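Local coordinates for RsbT co-antagonist protein RsbRA (PDB 2BNL), which regulates sigma-B in the general stress response of Bacillus subtilis, stimulating RsbT kinase toward RsbS under salt and heat stress, and is represented here by its N-terminal globin-like domain, at residues Y8-A12 with L53-V57; L26-S30 with F83-A87; I67-A71 with E126-Y131. All coordinates share one frame; numbering follows the deposited sequence.

Interaction 1. Residues Y8-A12 with L53-V57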
loop_
_atom_site.group_PDB
_atom_site.type_symbol
_atom_site.label_atom_id
_atom_site.label_comp_id
_atom_site.label_asym_id
_atom_site.label_seq_id
_atom_site.Cartn_x
_atom_site.Cartn_y
_atom_site.Cartn_z
ATOM N N TYR A 8 -0.094 11.596 14.739
ATOM C CA TYR A 8 -1.105 11.109 15.718
ATOM C C TYR A 8 -1.895 12.261 16.291
ATOM O O TYR A 8 -3.138 12.219 16.344
ATOM C CB TYR A 8 -0.410 10.245 16.845
ATOM C CG TYR A 8 -1.376 9.642 17.846
ATOM C CD1 TYR A 8 -1.807 8.302 17.695
ATOM C CD2 TYR A 8 -1.988 10.435 18.822
ATOM C CE1 TYR A 8 -2.691 7.754 18.556
ATOM C CE2 TYR A 8 -2.939 9.901 19.695
ATOM C CZ TYR A 8 -3.272 8.555 19.558
ATOM O OH TYR A 8 -4.207 7.988 20.351
ATOM N N GLN A 9 -1.192 13.304 16.746
ATOM C CA GLN A 9 -1.845 14.476 17.299
ATOM C C GLN A 9 -2.809 15.190 16.366
ATOM O O GLN A 9 -3.857 15.604 16.763
ATOM C CB GLN A 9 -0.808 15.417 17.835
ATOM C CG GLN A 9 -1.248 16.852 17.833
ATOM C CD GLN A 9 -0.183 17.863 18.336
ATOM O OE1 GLN A 9 1.004 17.937 17.869
ATOM N NE2 GLN A 9 -0.617 18.630 19.269
ATOM N N PHE A 10 -2.471 15.254 15.084
ATOM C CA PHE A 10 -3.343 15.857 14.159
ATOM C C PHE A 10 -4.586 15.023 13.984
ATOM O O PHE A 10 -5.682 15.540 13.963
ATOM C CB PHE A 10 -2.613 16.123 12.811
ATOM C CG PHE A 10 -3.449 16.869 11.850
ATOM C CD1 PHE A 10 -3.349 18.253 11.753
ATOM C CD2 PHE A 10 -4.388 16.216 11.079
ATOM C CE1 PHE A 10 -4.175 18.935 10.845
ATOM C CE2 PHE A 10 -5.221 16.904 10.195
ATOM C CZ PHE A 10 -5.116 18.249 10.070
ATOM N N ILE A 11 -4.455 13.715 13.907
ATOM C CA ILE A 11 -5.628 12.848 13.838
ATOM C C ILE A 11 -6.463 13.006 15.064
ATOM O O ILE A 11 -7.685 13.188 14.907
ATOM C CB ILE A 11 -5.273 11.365 13.601
ATOM C CG1 ILE A 11 -4.508 11.242 12.265
ATOM C CG2 ILE A 11 -6.532 10.403 13.728
ATOM C CD1 ILE A 11 -3.688 9.895 12.231
ATOM N N ALA A 12 -5.855 12.953 16.286
ATOM C CA ALA A 12 -6.598 13.094 17.528
ATOM C C ALA A 12 -7.406 14.412 17.580
ATOM O O ALA A 12 -8.524 14.381 18.064
ATOM C CB ALA A 12 -5.711 12.990 18.730
ATOM N N LEU A 53 -6.186 3.735 14.197
ATOM C CA LEU A 53 -5.120 4.687 14.162
ATOM C C LEU A 53 -4.824 5.163 15.561
ATOM O O LEU A 53 -3.652 5.253 15.939
ATOM C CB LEU A 53 -5.470 5.854 13.222
ATOM C CG LEU A 53 -5.757 5.560 11.779
ATOM C CD1 LEU A 53 -6.096 6.890 11.056
ATOM C CD2 LEU A 53 -4.766 4.798 11.049
ATOM N N LEU A 54 -5.872 5.460 16.335
ATOM C CA LEU A 54 -5.712 6.048 17.685
ATOM C C LEU A 54 -5.032 5.051 18.704
ATOM O O LEU A 54 -4.524 5.473 19.703
ATOM C CB LEU A 54 -7.076 6.598 18.158
ATOM C CG LEU A 54 -7.457 7.886 17.399
ATOM C CD1 LEU A 54 -8.827 8.309 17.857
ATOM C CD2 LEU A 54 -6.426 9.085 17.574
ATOM N N LEU A 55 -5.081 3.750 18.410
ATOM C CA LEU A 55 -4.409 2.686 19.157
ATOM C C LEU A 55 -3.007 2.430 18.680
ATOM O O LEU A 55 -2.321 1.691 19.291
ATOM C CB LEU A 55 -5.216 1.383 19.005
ATOM C CG LEU A 55 -6.589 1.360 19.660
ATOM C CD1 LEU A 55 -7.392 0.128 19.134
ATOM C CD2 LEU A 55 -6.434 1.314 21.196
ATOM N N SER A 56 -2.610 3.024 17.569
ATOM C CA SER A 56 -1.359 2.661 16.802
ATOM C C SER A 56 -0.171 3.610 16.865
ATOM O O SER A 56 0.658 3.697 15.915
ATOM C CB SER A 56 -1.743 2.347 15.356
ATOM O OG SER A 56 -2.658 1.290 15.300
ATOM N N VAL A 57 -0.067 4.390 17.947
ATOM C CA VAL A 57 1.003 5.410 17.980
ATOM C C VAL A 57 2.441 4.767 17.935
ATOM O O VAL A 57 3.317 5.338 17.363
ATOM C CB VAL A 57 0.871 6.396 19.199
ATOM C CG1 VAL A 57 1.308 5.783 20.476
ATOM C CG2 VAL A 57 1.612 7.660 18.958
#
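Tyr8, on helix 5-13, reaches across to segment 53-57 and gives its phenol hydrogen to the backbone carbonyl of Leu54, with OH 2.6 Å from Leu54 O. The bond meets a lone pair in the carbonyl plane, at a C=O to donor angle of 127°. That oxygen also sits in the plane of the ring, at its edge. Placing CG anti to the backbone N (chi1 -177°) carries the ring out toward the 53-57 segment, so that OH meets Leu54 O. One side of the ring takes the methyl Leu54 CD2, which lies 4.2 Å from the ring centroid in an off-centre CH-pi contact. Val57 approaches obliquely near the root of the ring, its CB 3.6 Å from Tyr8 CD1. Tyrosine suits this partly exposed place because it combines an apolar ring for leucine and valine with a hydroxyl for a backbone carbonyl.

The domain is an all-helical member of the globin clan, described as a nonheme globin, and here its first helix packs over the 53-57 segment. Asn4 extends the join, its ND2 bonding to Val57 O.

Ile11, one turn on from Tyr8, faces the interior. Its CD1 meets Leu53 CD1 at 4.0 Å, the two side chains crossing at about a right angle, while its CG2 branch slides past Leu54 and touches CD2. Behind this pair, Phe119 of helix 109-135 covers Ile11, and Phe120 and Ile123 cover Leu53; branched aliphatic side chains fill such a core without a polar group to satisfy.

Ala12 offers a single methyl to the same leucine branch, CB lying 4.1 Å from Leu54 CD2, a small side chain that lets this methyl come close to the helix.

Interaction 2. Residues L26-S30 with F83-A87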
loop_
_atom_site.group_PDB
_atom_site.type_symbol
_atom_site.label_atom_id
_atom_site.label_comp_id
_atom_site.label_asym_id
_atom_site.label_seq_id
_atom_site.Cartn_x
_atom_site.Cartn_y
_atom_site.Cartn_z
ATOM N N LEU A 26 -14.850 7.070 0.562
ATOM C CA LEU A 26 -15.457 5.761 0.342
ATOM C C LEU A 26 -16.644 5.848 -0.564
ATOM O O LEU A 26 -16.794 5.072 -1.487
ATOM C CB LEU A 26 -15.864 5.092 1.657
ATOM C CG LEU A 26 -14.702 4.657 2.545
ATOM C CD1 LEU A 26 -15.158 4.289 3.869
ATOM C CD2 LEU A 26 -13.891 3.445 1.951
ATOM N N LYS A 27 -17.468 6.834 -0.315
ATOM C CA LYS A 27 -18.646 7.008 -1.096
ATOM C C LYS A 27 -18.308 7.295 -2.546
ATOM O O LYS A 27 -18.892 6.725 -3.464
ATOM C CB LYS A 27 -19.473 8.107 -0.473
ATOM C CG LYS A 27 -20.165 7.686 0.823
ATOM C CD LYS A 27 -20.850 8.918 1.507
ATOM C CE LYS A 27 -21.796 9.556 0.599
ATOM N NZ LYS A 27 -22.768 10.489 1.279
ATOM N N GLU A 28 -17.342 8.187 -2.753
ATOM C CA GLU A 28 -16.878 8.546 -4.119
ATOM C C GLU A 28 -16.384 7.321 -4.832
ATOM O O GLU A 28 -16.708 7.067 -5.973
ATOM C CB GLU A 28 -15.757 9.603 -4.004
ATOM C CG GLU A 28 -15.169 10.083 -5.266
ATOM C CD GLU A 28 -13.933 11.013 -5.040
ATOM O OE1 GLU A 28 -13.792 11.688 -3.957
ATOM O OE2 GLU A 28 -13.058 10.976 -5.915
ATOM N N LEU A 29 -15.600 6.531 -4.137
ATOM C CA LEU A 29 -15.084 5.338 -4.741
ATOM C C LEU A 29 -16.144 4.299 -5.024
ATOM O O LEU A 29 -16.052 3.578 -6.075
ATOM C CB LEU A 29 -13.949 4.739 -3.893
ATOM C CG LEU A 29 -12.675 5.538 -3.803
ATOM C CD1 LEU A 29 -11.775 4.950 -2.687
ATOM C CD2 LEU A 29 -11.987 5.549 -5.115
ATOM N N SER A 30 -17.139 4.209 -4.135
ATOM C CA SER A 30 -18.201 3.187 -4.323
ATOM C C SER A 30 -19.030 3.408 -5.610
ATOM O O SER A 30 -19.591 2.485 -6.149
ATOM C CB SER A 30 -19.149 3.090 -3.109
ATOM O OG SER A 30 -19.990 4.217 -2.972
ATOM N N PHE A 83 -10.330 -2.316 -4.039
ATOM C CA PHE A 83 -11.109 -1.209 -3.475
ATOM C C PHE A 83 -10.536 -0.768 -2.125
ATOM O O PHE A 83 -10.301 0.428 -1.854
ATOM C CB PHE A 83 -12.586 -1.674 -3.222
ATOM C CG PHE A 83 -13.459 -0.587 -2.676
ATOM C CD1 PHE A 83 -14.173 0.226 -3.533
ATOM C CD2 PHE A 83 -13.484 -0.308 -1.367
ATOM C CE1 PHE A 83 -14.974 1.329 -2.993
ATOM C CE2 PHE A 83 -14.316 0.704 -0.813
ATOM C CZ PHE A 83 -15.033 1.560 -1.662
ATOM N N LEU A 84 -10.304 -1.739 -1.269
ATOM C CA LEU A 84 -9.746 -1.435 0.023
ATOM C C LEU A 84 -8.413 -0.735 -0.075
ATOM O O LEU A 84 -8.229 0.287 0.589
ATOM C CB LEU A 84 -9.684 -2.702 0.893
ATOM C CG LEU A 84 -9.059 -2.485 2.285
ATOM C CD1 LEU A 84 -9.950 -1.568 3.065
ATOM C CD2 LEU A 84 -9.014 -3.755 2.930
ATOM N N ALA A 85 -7.494 -1.282 -0.881
ATOM C CA ALA A 85 -6.154 -0.712 -0.990
ATOM C C ALA A 85 -6.209 0.656 -1.674
ATOM O O ALA A 85 -5.558 1.559 -1.291
ATOM C CB ALA A 85 -5.254 -1.674 -1.745
ATOM N N THR A 86 -7.114 0.864 -2.621
ATOM C CA THR A 86 -7.280 2.188 -3.203
ATOM C C THR A 86 -7.786 3.190 -2.194
ATOM O O THR A 86 -7.261 4.286 -2.144
ATOM C CB THR A 86 -8.203 2.102 -4.464
ATOM O OG1 THR A 86 -7.699 1.069 -5.331
ATOM C CG2 THR A 86 -8.378 3.493 -5.196
ATOM N N ALA A 87 -8.804 2.823 -1.398
ATOM C CA ALA A 87 -9.336 3.639 -0.361
ATOM C C ALA A 87 -8.354 4.068 0.681
ATOM O O ALA A 87 -8.221 5.244 1.046
ATOM C CB ALA A 87 -10.519 2.943 0.339
#
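A chi1 of -179° swings the Phe83 ring across to helix 15-30, where Leu26 and Leu29 meet it; both leucines instead set CG anti to the carbonyl carbon, which lets their ends reach toward the ring and Ala87. The far end of the ring does the touching. Phe83 CE1 lies 3.7 Å from Leu29 CB, and on the other side of CZ, Phe83 CE2 comes 3.9 Å from Leu26 CD2, the side chains of Phe83 and Leu26 crossing at about a right angle. Ser30 N stands near the ring plane at the CE1 edge, but its hydrogen is committed to Leu26 O within the helix.

Ala87, one turn beyond Phe83, receives both leucines: its CB is 3.8 Å from Leu26 CD2 and equally 3.8 Å from Leu29 CD1. A bare methyl suits this place, since two branched side chains converge on it. Leu29 sends its other methyl, CD2, toward Thr86 CG2, the hydroxyl of Thr86 being turned back to Lys82 O in its own helix. Ser30 behaves likewise, OG bonding to Lys27 O at 2.8 Å.

The short helical segments run at 137° to each other, their axes 10.7 Å apart, a spacing wide enough for the phenyl ring. The contact is an oblique, roughly antiparallel helix packing in the core of this globin-clan domain, joining helices 15-30 and 81-100.

Interaction 3. Residues I67-A71 with E126-Y131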
loop_
_atom_site.group_PDB
_atom_site.type_symbol
_atom_site.label_atom_id
_atom_site.label_comp_id
_atom_site.label_asym_id
_atom_site.label_seq_id
_atom_site.Cartn_x
_atom_site.Cartn_y
_atom_site.Cartn_z
ATOM N N ILE A 67 -8.041 -4.471 13.798
ATOM C CA ILE A 67 -7.571 -4.723 12.460
ATOM C C ILE A 67 -8.245 -5.911 11.833
ATOM O O ILE A 67 -8.653 -5.884 10.678
ATOM C CB ILE A 67 -5.983 -4.774 12.379
ATOM C CG1 ILE A 67 -5.477 -3.347 12.567
ATOM C CG2 ILE A 67 -5.551 -5.199 10.990
ATOM C CD1 ILE A 67 -3.908 -3.176 12.673
ATOM N N SER A 68 -8.254 -6.990 12.567
ATOM C CA SER A 68 -8.751 -8.242 12.056
ATOM C C SER A 68 -10.264 -8.140 11.797
ATOM O O SER A 68 -10.770 -8.650 10.744
ATOM C CB SER A 68 -8.462 -9.340 13.083
ATOM O OG SER A 68 -9.328 -10.381 12.937
ATOM N N GLU A 69 -10.973 -7.540 12.729
ATOM C CA GLU A 69 -12.396 -7.253 12.549
ATOM C C GLU A 69 -12.721 -6.343 11.368
ATOM O O GLU A 69 -13.719 -6.598 10.629
ATOM C CB GLU A 69 -13.000 -6.660 13.786
ATOM C CG GLU A 69 -14.509 -6.918 13.773
ATOM C CD GLU A 69 -15.020 -8.311 14.374
ATOM O OE1 GLU A 69 -14.802 -9.486 13.863
ATOM O OE2 GLU A 69 -15.740 -8.183 15.428
ATOM N N LEU A 70 -11.954 -5.258 11.215
ATOM C CA LEU A 70 -12.216 -4.380 10.088
ATOM C C LEU A 70 -12.020 -5.133 8.752
ATOM O O LEU A 70 -12.829 -4.955 7.809
ATOM C CB LEU A 70 -11.335 -3.152 10.107
ATOM C CG LEU A 70 -11.372 -2.186 8.904
ATOM C CD1 LEU A 70 -12.723 -1.777 8.766
ATOM C CD2 LEU A 70 -10.581 -0.974 9.173
ATOM N N ALA A 71 -10.953 -5.944 8.646
ATOM C CA ALA A 71 -10.617 -6.619 7.381
ATOM C C ALA A 71 -11.659 -7.664 7.041
ATOM O O ALA A 71 -12.099 -7.777 5.881
ATOM C CB ALA A 71 -9.223 -7.239 7.483
ATOM N N GLU A 126 -0.877 -4.372 7.485
ATOM C CA GLU A 126 -1.439 -5.359 8.409
ATOM C C GLU A 126 -2.929 -5.535 8.061
ATOM O O GLU A 126 -3.485 -6.611 8.145
ATOM C CB GLU A 126 -1.323 -4.830 9.816
ATOM C CG GLU A 126 -1.596 -5.871 10.868
ATOM C CD GLU A 126 -0.675 -7.092 10.729
ATOM O OE1 GLU A 126 0.500 -6.832 10.444
ATOM O OE2 GLU A 126 -1.180 -8.254 10.769
ATOM N N ILE A 127 -3.605 -4.456 7.782
ATOM C CA ILE A 127 -4.946 -4.605 7.245
ATOM C C ILE A 127 -5.008 -5.471 5.968
ATOM O O ILE A 127 -5.908 -6.368 5.822
ATOM C CB ILE A 127 -5.683 -3.218 7.072
ATOM C CG1 ILE A 127 -5.914 -2.504 8.392
ATOM C CG2 ILE A 127 -7.002 -3.387 6.250
ATOM C CD1 ILE A 127 -6.304 -1.056 8.253
ATOM N N PHE A 128 -4.143 -5.187 5.011
ATOM C CA PHE A 128 -4.141 -5.960 3.774
ATOM C C PHE A 128 -3.914 -7.461 4.154
ATOM O O PHE A 128 -4.536 -8.369 3.608
ATOM C CB PHE A 128 -3.061 -5.486 2.787
ATOM C CG PHE A 128 -3.161 -4.071 2.365
ATOM C CD1 PHE A 128 -4.373 -3.421 2.325
ATOM C CD2 PHE A 128 -2.077 -3.410 1.943
ATOM C CE1 PHE A 128 -4.451 -2.097 1.934
ATOM C CE2 PHE A 128 -2.143 -2.100 1.481
ATOM C CZ PHE A 128 -3.373 -1.439 1.537
ATOM N N ASN A 129 -2.933 -7.696 5.054
ATOM C CA ASN A 129 -2.625 -9.081 5.457
ATOM C C ASN A 129 -3.849 -9.806 5.994
ATOM O O ASN A 129 -4.112 -10.928 5.660
ATOM C CB ASN A 129 -1.486 -9.045 6.467
ATOM C CG ASN A 129 -0.836 -10.400 6.690
ATOM O OD1 ASN A 129 -0.420 -11.083 5.764
ATOM N ND2 ASN A 129 -0.764 -10.806 7.949
ATOM N N GLN A 130 -4.616 -9.124 6.848
ATOM C CA GLN A 130 -5.805 -9.768 7.537
ATOM C C GLN A 130 -6.942 -9.939 6.564
ATOM O O GLN A 130 -7.644 -10.907 6.601
ATOM C CB GLN A 130 -6.223 -8.912 8.727
ATOM C CG GLN A 130 -5.289 -9.089 9.901
ATOM C CD GLN A 130 -5.179 -10.558 10.410
ATOM O OE1 GLN A 130 -6.154 -11.255 10.597
ATOM N NE2 GLN A 130 -4.015 -10.928 10.726
ATOM N N TYR A 131 -6.992 -9.054 5.591
ATOM C CA TYR A 131 -7.949 -9.190 4.492
ATOM C C TYR A 131 -7.724 -10.529 3.743
ATOM O O TYR A 131 -8.662 -11.369 3.504
ATOM C CB TYR A 131 -7.801 -8.002 3.535
ATOM C CG TYR A 131 -8.811 -8.049 2.446
ATOM C CD1 TYR A 131 -10.003 -7.300 2.551
ATOM C CD2 TYR A 131 -8.664 -8.888 1.394
ATOM C CE1 TYR A 131 -10.982 -7.358 1.514
ATOM C CE2 TYR A 131 -9.641 -8.952 0.357
ATOM C CZ TYR A 131 -10.775 -8.167 0.444
ATOM O OH TYR A 131 -11.758 -8.331 -0.530
#
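Ile67 fits its CG2 methyl against helix 109-135, 3.8 Å from Ile127 CG1 and at similar range from Glu126 O, while its CD1 end lies over the aliphatic part of Glu126. This is a close helix-helix crossing within the globin-like fold: the axes of the short segments 67-71 and 126-131 approach to 8.3 Å, with 58° between their directions. Alanine suits so close an approach. Ala71 CB sits 3.4 Å from Tyr131 N and 3.7 Å from Gln130 CB, right against the opposing backbone, the short side chain letting the two helices come close.

Gln130 lays CG beside Ile67 CG2, and the bend at chi2 (-58°) turns its amide so that OE1 comes beside Ser68 CB; the methylenes of Gln130 cover the apolar patch at the partly exposed margin. Replacing Ile67 by an alanine would probably open a gap beside Ile127 and leave the methylenes of Glu126 and Gln130 without their shared neighbour.

Farther out, Ile52 of helix 39-54 backs both Ile67 and Leu70, and Tyr49 backs Ile127. Helix 109-135 also meets the second subunit: Glu126 OE1 forms a salt bridge with Lys82 of that subunit, and the Phe128 rings of the two subunits meet. Tyr131 directs its ring past Ala71, with CD1 4.0 Å from Ala71 O, and its OH is hydrogen-bonded to Leu79 O.

Interactions 2 and 3 touch through helices 81-100 and 109-135: Leu84 CD2 lies 3.7 Å from Tyr131 CD1, and Ala85 CA is 3.7 Å from Phe128 CE1, so the two contacts join through apolar side chains, their centres about 16 Å apart. Both also reach the second subunit, interaction 2 through Ala85 and interaction 3 more extensively. Interaction 1 stands apart, its centre about 22 Å from that of interaction 2, on the opposite side of the chain's centre. From interaction 3 its nearest atoms are about 5 Å away, and helix 109-135 bridges the two by covering Ile11 and Leu53. Helix 39-54 takes part in interaction 1 and borders the other two.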